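Local coordinates for protein enolase from the environmental genome shotgun sequencing of the Sargasso Sea (PDB 2QGY) that is of unknown function but, as a magnesium-binding member of the enolase superfamily, probably acts on a carboxylate substrate through a metal-stabilised enolate intermediate, at residues A[155-160]-A[168-173]; A[185-190]-A[195-200]. All coordinates share one frame; numbering follows the deposited sequence.

Contact 1. Residues A[155-160]-A[168-173]; sequences RQIEKF and IKIYPM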
loop_
_atom_site.group_PDB
_atom_site.type_symbol
_atom_site.label_atom_id
_atom_site.label_comp_id
_atom_site.label_asym_id
_atom_site.label_seq_id
_atom_site.Cartn_x
_atom_site.Cartn_y
_atom_site.Cartn_z
ATOM N N ARG A 155 36.687 2.545 -1.767
ATOM C CA ARG A 155 37.392 2.294 -0.509
ATOM C C ARG A 155 36.480 1.552 0.476
ATOM O O ARG A 155 36.934 0.692 1.233
ATOM C CB ARG A 155 37.914 3.597 0.119
ATOM C CG ARG A 155 38.978 4.345 -0.721
ATOM C CD ARG A 155 39.317 5.746 -0.160
ATOM N NE ARG A 155 38.140 6.620 -0.049
ATOM C CZ ARG A 155 37.536 6.936 1.099
ATOM N NH1 ARG A 155 38.000 6.464 2.259
ATOM N NH2 ARG A 155 36.463 7.724 1.095
ATOM N N GLN A 156 35.184 1.863 0.433
ATOM C CA GLN A 156 34.207 1.121 1.239
ATOM C C GLN A 156 34.064 -0.305 0.730
ATOM O O GLN A 156 33.875 -1.230 1.513
ATOM C CB GLN A 156 32.845 1.817 1.233
ATOM C CG GLN A 156 31.804 1.232 2.230
ATOM C CD GLN A 156 32.085 1.545 3.692
ATOM O OE1 GLN A 156 33.186 1.949 4.060
ATOM N NE2 GLN A 156 31.075 1.359 4.538
ATOM N N ILE A 157 34.136 -0.478 -0.586
ATOM C CA ILE A 157 34.057 -1.821 -1.177
ATOM C C ILE A 157 35.319 -2.647 -0.846
ATOM O O ILE A 157 35.217 -3.837 -0.628
ATOM C CB ILE A 157 33.696 -1.759 -2.704
ATOM C CG1 ILE A 157 32.225 -1.354 -2.867
ATOM C CG2 ILE A 157 33.910 -3.109 -3.393
ATOM C CD1 ILE A 157 31.965 -0.474 -4.042
ATOM N N GLU A 158 36.495 -2.014 -0.779
ATOM C CA GLU A 158 37.706 -2.687 -0.263
ATOM C C GLU A 158 37.533 -3.203 1.170
ATOM O O GLU A 158 37.990 -4.304 1.507
ATOM C CB GLU A 158 38.895 -1.739 -0.266
ATOM C CG GLU A 158 39.650 -1.628 -1.554
ATOM C CD GLU A 158 40.658 -0.509 -1.488
ATOM O OE1 GLU A 158 41.262 -0.332 -0.391
ATOM O OE2 GLU A 158 40.824 0.197 -2.518
ATOM N N LYS A 159 36.902 -2.380 2.004
ATOM C CA LYS A 159 36.647 -2.700 3.402
ATOM C C LYS A 159 35.772 -3.949 3.483
ATOM O O LYS A 159 36.134 -4.919 4.123
ATOM C CB LYS A 159 35.987 -1.501 4.090
ATOM C CG LYS A 159 35.739 -1.665 5.583
ATOM C CD LYS A 159 34.815 -0.560 6.141
ATOM C CE LYS A 159 35.528 0.793 6.299
ATOM N NZ LYS A 159 34.604 1.929 6.694
ATOM N N PHE A 160 34.613 -3.908 2.826
ATOM C CA PHE A 160 33.729 -5.067 2.723
ATOM C C PHE A 160 34.454 -6.329 2.189
ATOM O O PHE A 160 34.283 -7.428 2.706
ATOM C CB PHE A 160 32.534 -4.726 1.806
ATOM C CG PHE A 160 31.516 -3.748 2.415
ATOM C CD1 PHE A 160 31.788 -3.027 3.581
ATOM C CD2 PHE A 160 30.269 -3.574 1.813
ATOM C CE1 PHE A 160 30.869 -2.133 4.119
ATOM C CE2 PHE A 160 29.330 -2.678 2.346
ATOM C CZ PHE A 160 29.623 -1.964 3.512
ATOM N N ILE A 168 28.743 -8.903 -2.364
ATOM C CA ILE A 168 28.582 -7.455 -2.171
ATOM C C ILE A 168 27.560 -6.954 -3.185
ATOM O O ILE A 168 27.636 -7.299 -4.382
ATOM C CB ILE A 168 29.931 -6.686 -2.334
ATOM C CG1 ILE A 168 30.870 -7.022 -1.167
ATOM C CG2 ILE A 168 29.708 -5.156 -2.381
ATOM C CD1 ILE A 168 32.316 -6.532 -1.350
ATOM N N LYS A 169 26.581 -6.182 -2.707
ATOM C CA LYS A 169 25.619 -5.544 -3.607
ATOM C C LYS A 169 25.921 -4.056 -3.787
ATOM O O LYS A 169 26.072 -3.332 -2.818
ATOM C CB LYS A 169 24.167 -5.789 -3.151
ATOM C CG LYS A 169 23.167 -5.295 -4.174
ATOM C CD LYS A 169 21.725 -5.709 -3.890
ATOM C CE LYS A 169 21.147 -5.017 -2.630
ATOM N NZ LYS A 169 19.805 -5.602 -2.229
ATOM N N ILE A 170 26.065 -3.611 -5.039
ATOM C CA ILE A 170 26.289 -2.202 -5.345
ATOM C C ILE A 170 25.161 -1.585 -6.172
ATOM O O ILE A 170 24.290 -2.306 -6.704
ATOM C CB ILE A 170 27.632 -2.012 -6.099
ATOM C CG1 ILE A 170 27.608 -2.834 -7.392
ATOM C CG2 ILE A 170 28.827 -2.445 -5.199
ATOM C CD1 ILE A 170 28.703 -2.494 -8.375
ATOM N N TYR A 171 25.164 -0.260 -6.266
ATOM C CA TYR A 171 24.167 0.486 -7.012
ATOM C C TYR A 171 24.884 1.226 -8.143
ATOM O O TYR A 171 25.341 2.358 -7.957
ATOM C CB TYR A 171 23.429 1.473 -6.094
ATOM C CG TYR A 171 22.505 0.813 -5.078
ATOM C CD1 TYR A 171 21.116 0.936 -5.185
ATOM C CD2 TYR A 171 23.025 0.097 -4.016
ATOM C CE1 TYR A 171 20.257 0.318 -4.228
ATOM C CE2 TYR A 171 22.183 -0.521 -3.077
ATOM C CZ TYR A 171 20.812 -0.408 -3.213
ATOM O OH TYR A 171 19.988 -1.003 -2.261
ATOM N N PRO A 172 25.009 0.570 -9.314
ATOM C CA PRO A 172 25.925 1.009 -10.372
ATOM C C PRO A 172 25.329 2.004 -11.367
ATOM O O PRO A 172 26.047 2.454 -12.260
ATOM C CB PRO A 172 26.267 -0.310 -11.068
ATOM C CG PRO A 172 24.957 -1.069 -11.014
ATOM C CD PRO A 172 24.327 -0.688 -9.681
ATOM N N MET A 173 24.056 2.380 -11.236
ATOM C CA MET A 173 23.501 3.341 -12.216
ATOM C C MET A 173 23.908 4.765 -11.864
ATOM O O MET A 173 23.292 5.413 -11.009
ATOM C CB MET A 173 21.977 3.225 -12.366
ATOM C CG MET A 173 21.516 1.844 -12.851
ATOM S SD MET A 173 22.164 1.211 -14.454
ATOM C CE MET A 173 20.936 1.786 -15.600
#
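Phe160 meets Ile168 through CB, the carbon that carries its flat ring, and not through a face or edge of the ring: CB of Phe160 lies 3.6 Å from CD1 of Ile168. The Phe160 side chain also touches Ala140, Cys142 and Pro331. Ile168 reaches the helix because its CG1-CD1 arm is extended (chi2 169°), which brings CD1 to 4.0 Å from the carbonyl O of Ile157. Helix 150-162 and strand 168-170 form the second half of a beta-alpha-beta crossover that starts with strand 135-141, part of the TIM-barrel-like domain of the enolase superfamily. Their local axes run almost antiparallel, at 163°, and approach to 10.2 Å. The side chains of Ile157, on the helix, and Ile170, on the strand, cross at roughly a right angle, with CD1 of Ile157 3.9 Å from CG2 of Ile170. The side-chain contacts are all between apolar groups, and no hydrogen bond links the two segments; the four touching residues are buried. Between the two isoleucines of the strand, Lys169 points away from the helix, and its NZ forms salt bridges with Glu226, a magnesium ligand, and Glu328.

Contact 2. Residues A[185-190]-A[195-200]; sequences EKVREI and LPLMLD. With MG (magnesium ion), chain C.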
loop_
_atom_site.group_PDB
_atom_site.type_symbol
_atom_site.label_atom_id
_atom_site.label_comp_id
_atom_site.label_asym_id
_atom_site.label_seq_id
_atom_site.Cartn_x
_atom_site.Cartn_y
_atom_site.Cartn_z
ATOM N N GLU A 185 33.515 -2.287 -13.329
ATOM C CA GLU A 185 34.831 -2.838 -13.663
ATOM C C GLU A 185 35.820 -2.720 -12.511
ATOM O O GLU A 185 36.441 -3.717 -12.114
ATOM C CB GLU A 185 35.395 -2.178 -14.918
ATOM C CG GLU A 185 36.642 -2.885 -15.454
ATOM C CD GLU A 185 37.197 -2.238 -16.700
ATOM O OE1 GLU A 185 36.574 -1.287 -17.222
ATOM O OE2 GLU A 185 38.269 -2.688 -17.166
ATOM N N LYS A 186 35.949 -1.509 -11.969
ATOM C CA LYS A 186 36.792 -1.250 -10.796
ATOM C C LYS A 186 36.395 -2.101 -9.590
ATOM O O LYS A 186 37.255 -2.621 -8.877
ATOM C CB LYS A 186 36.773 0.243 -10.455
ATOM C CG LYS A 186 37.431 1.090 -11.551
ATOM C CD LYS A 186 36.860 2.511 -11.652
ATOM C CE LYS A 186 37.792 3.572 -11.080
ATOM N NZ LYS A 186 37.465 4.894 -11.670
ATOM N N VAL A 187 35.089 -2.281 -9.372
ATOM C CA VAL A 187 34.646 -3.123 -8.269
ATOM C C VAL A 187 35.113 -4.570 -8.450
ATOM O O VAL A 187 35.643 -5.185 -7.527
ATOM C CB VAL A 187 33.094 -3.090 -8.083
ATOM C CG1 VAL A 187 32.668 -4.154 -7.105
ATOM C CG2 VAL A 187 32.636 -1.710 -7.621
ATOM N N ARG A 188 34.905 -5.107 -9.642
ATOM C CA ARG A 188 35.313 -6.474 -9.972
ATOM C C ARG A 188 36.837 -6.668 -9.787
ATOM O O ARG A 188 37.296 -7.739 -9.383
ATOM C CB ARG A 188 34.813 -6.831 -11.389
ATOM C CG ARG A 188 34.929 -8.301 -11.807
ATOM C CD ARG A 188 34.447 -9.248 -10.741
ATOM N NE ARG A 188 33.092 -9.728 -10.976
ATOM C CZ ARG A 188 32.393 -10.441 -10.101
ATOM N NH1 ARG A 188 32.906 -10.738 -8.901
ATOM N NH2 ARG A 188 31.167 -10.831 -10.412
ATOM N N GLU A 189 37.603 -5.606 -10.002
ATOM C CA GLU A 189 39.054 -5.646 -9.805
ATOM C C GLU A 189 39.450 -5.732 -8.337
ATOM O O GLU A 189 40.437 -6.376 -7.987
ATOM C CB GLU A 189 39.710 -4.422 -10.432
ATOM C CG GLU A 189 41.177 -4.639 -10.701
ATOM C CD GLU A 189 42.038 -3.491 -10.234
ATOM O OE1 GLU A 189 41.676 -2.322 -10.513
ATOM O OE2 GLU A 189 43.082 -3.771 -9.595
ATOM N N ILE A 190 38.679 -5.066 -7.488
ATOM C CA ILE A 190 38.893 -5.085 -6.053
ATOM C C ILE A 190 38.534 -6.436 -5.447
ATOM O O ILE A 190 39.270 -6.957 -4.603
ATOM C CB ILE A 190 38.048 -3.974 -5.361
ATOM C CG1 ILE A 190 38.476 -2.588 -5.864
ATOM C CG2 ILE A 190 38.132 -4.087 -3.844
ATOM C CD1 ILE A 190 37.632 -1.445 -5.339
ATOM N N LEU A 195 33.840 -13.618 -6.323
ATOM C CA LEU A 195 32.867 -13.108 -5.347
ATOM C C LEU A 195 31.536 -12.745 -5.995
ATOM O O LEU A 195 31.494 -12.034 -6.999
ATOM C CB LEU A 195 33.403 -11.897 -4.570
ATOM C CG LEU A 195 32.554 -11.422 -3.367
ATOM C CD1 LEU A 195 32.564 -12.434 -2.188
ATOM C CD2 LEU A 195 32.957 -10.028 -2.896
ATOM N N PRO A 196 30.441 -13.254 -5.423
ATOM C CA PRO A 196 29.142 -12.765 -5.894
ATOM C C PRO A 196 29.071 -11.248 -5.856
ATOM O O PRO A 196 29.311 -10.643 -4.806
ATOM C CB PRO A 196 28.162 -13.415 -4.923
ATOM C CG PRO A 196 28.847 -14.726 -4.562
ATOM C CD PRO A 196 30.294 -14.331 -4.420
ATOM N N LEU A 197 28.821 -10.643 -7.016
ATOM C CA LEU A 197 28.638 -9.213 -7.103
ATOM C C LEU A 197 27.207 -8.973 -7.575
ATOM O O LEU A 197 26.864 -9.228 -8.730
ATOM C CB LEU A 197 29.647 -8.562 -8.059
ATOM C CG LEU A 197 29.514 -7.068 -8.330
ATOM C CD1 LEU A 197 29.721 -6.233 -7.042
ATOM C CD2 LEU A 197 30.520 -6.649 -9.421
ATOM N N MET A 198 26.365 -8.490 -6.674
ATOM C CA MET A 198 24.997 -8.137 -7.079
ATOM C C MET A 198 24.801 -6.668 -7.413
ATOM O O MET A 198 25.466 -5.787 -6.858
ATOM C CB MET A 198 23.921 -8.678 -6.125
ATOM C CG MET A 198 24.277 -9.329 -4.816
ATOM S SD MET A 198 25.622 -10.500 -4.506
ATOM C CE MET A 198 24.890 -11.724 -3.478
ATOM N N LEU A 199 23.894 -6.403 -8.354
ATOM C CA LEU A 199 23.716 -5.072 -8.879
ATOM C C LEU A 199 22.276 -4.662 -8.639
ATOM O O LEU A 199 21.351 -5.312 -9.115
ATOM C CB LEU A 199 24.048 -5.014 -10.395
ATOM C CG LEU A 199 25.445 -5.482 -10.889
ATOM C CD1 LEU A 199 25.596 -5.288 -12.415
ATOM C CD2 LEU A 199 26.584 -4.782 -10.148
ATOM N N ASP A 200 22.102 -3.585 -7.892
ATOM C CA ASP A 200 20.785 -3.059 -7.647
ATOM C C ASP A 200 20.584 -1.859 -8.533
ATOM O O ASP A 200 21.171 -0.810 -8.321
ATOM C CB ASP A 200 20.596 -2.709 -6.155
ATOM C CG ASP A 200 19.139 -2.433 -5.807
ATOM O OD1 ASP A 200 18.390 -1.976 -6.686
ATOM O OD2 ASP A 200 18.749 -2.683 -4.636
HETATM MG MG MG C . 16.982 -3.088 -3.787
HETATM O O HOH W 1 29.004 -12.413 -9.436
HETATM O O HOH W 2 16.088 -2.325 -5.483
HETATM O O HOH W 3 16.724 -1.205 -3.127
HETATM O O HOH W 4 18.181 -3.188 -2.023
#
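Arg188 sets CG anti to its own backbone N (chi1 -169°) and then bends at chi2 and chi3, a course that folds the guanidinium back to Leu195 and Leu197 although CB leaves the helix at a slant to the strand. NH1 donates to O of Leu195 at 2.7 Å, with an N-H...O angle of 173°; the acceptor lies in the guanidinium plane and the donor in the carbonyl plane, evidence of a straight, well-aligned bond. NH2 and the backbone N of Leu197 both donate to one water, at 2.9 Å and 3.0 Å. The carbonyls of Gly192 and Phe220 take further bonds from NH1 and NH2, fixing the group's rotation. CB of Leu197 lies over one face of the guanidinium, 3.6 Å from NH2. The branched end of Leu197 meets Val187, CD1 of Leu197 lying 3.6 Å from CG1 of Val187. At the far end of the strand, Asp200 binds magnesium through OD2 at 2.0 Å, while OD1 accepts a bond from a metal-bound water; Glu226, Glu252 and two more waters complete six ligands. This is the acidic metal site of the enolase superfamily, carried at or just after the C-terminal ends of barrel strands. Strand 197-200 runs parallel between strands 168-170 and 224-226, and helix 177-191 covers it from outside, with Val187 also touching Ile157 of helix 150-162.

Overall arrangement
Contacts 1 and 2 are successive helix-to-strand contacts of one barrel, with centres about 7 Å apart. Along the chain they come in series: helix 150-162, strand 168-170, helix 177-191, strand 197-200. The two strands are parallel neighbours in the same sheet, and the probable hydrogen bonds Met198 N to Ile168 O (2.9 Å) and Asp200 N to Ile170 O (2.8 Å) join the contacts directly. Helix 177-191 thus connects the strand of contact 1 to that of contact 2, completing the next beta-alpha-beta unit. Both contacts lie on the barrel's helix-covered side, while on the inner side Lys169 and Asp200, from adjacent strands, reach the magnesium site, Asp200 as a ligand and Lys169 through its salt bridge with the ligand Glu226.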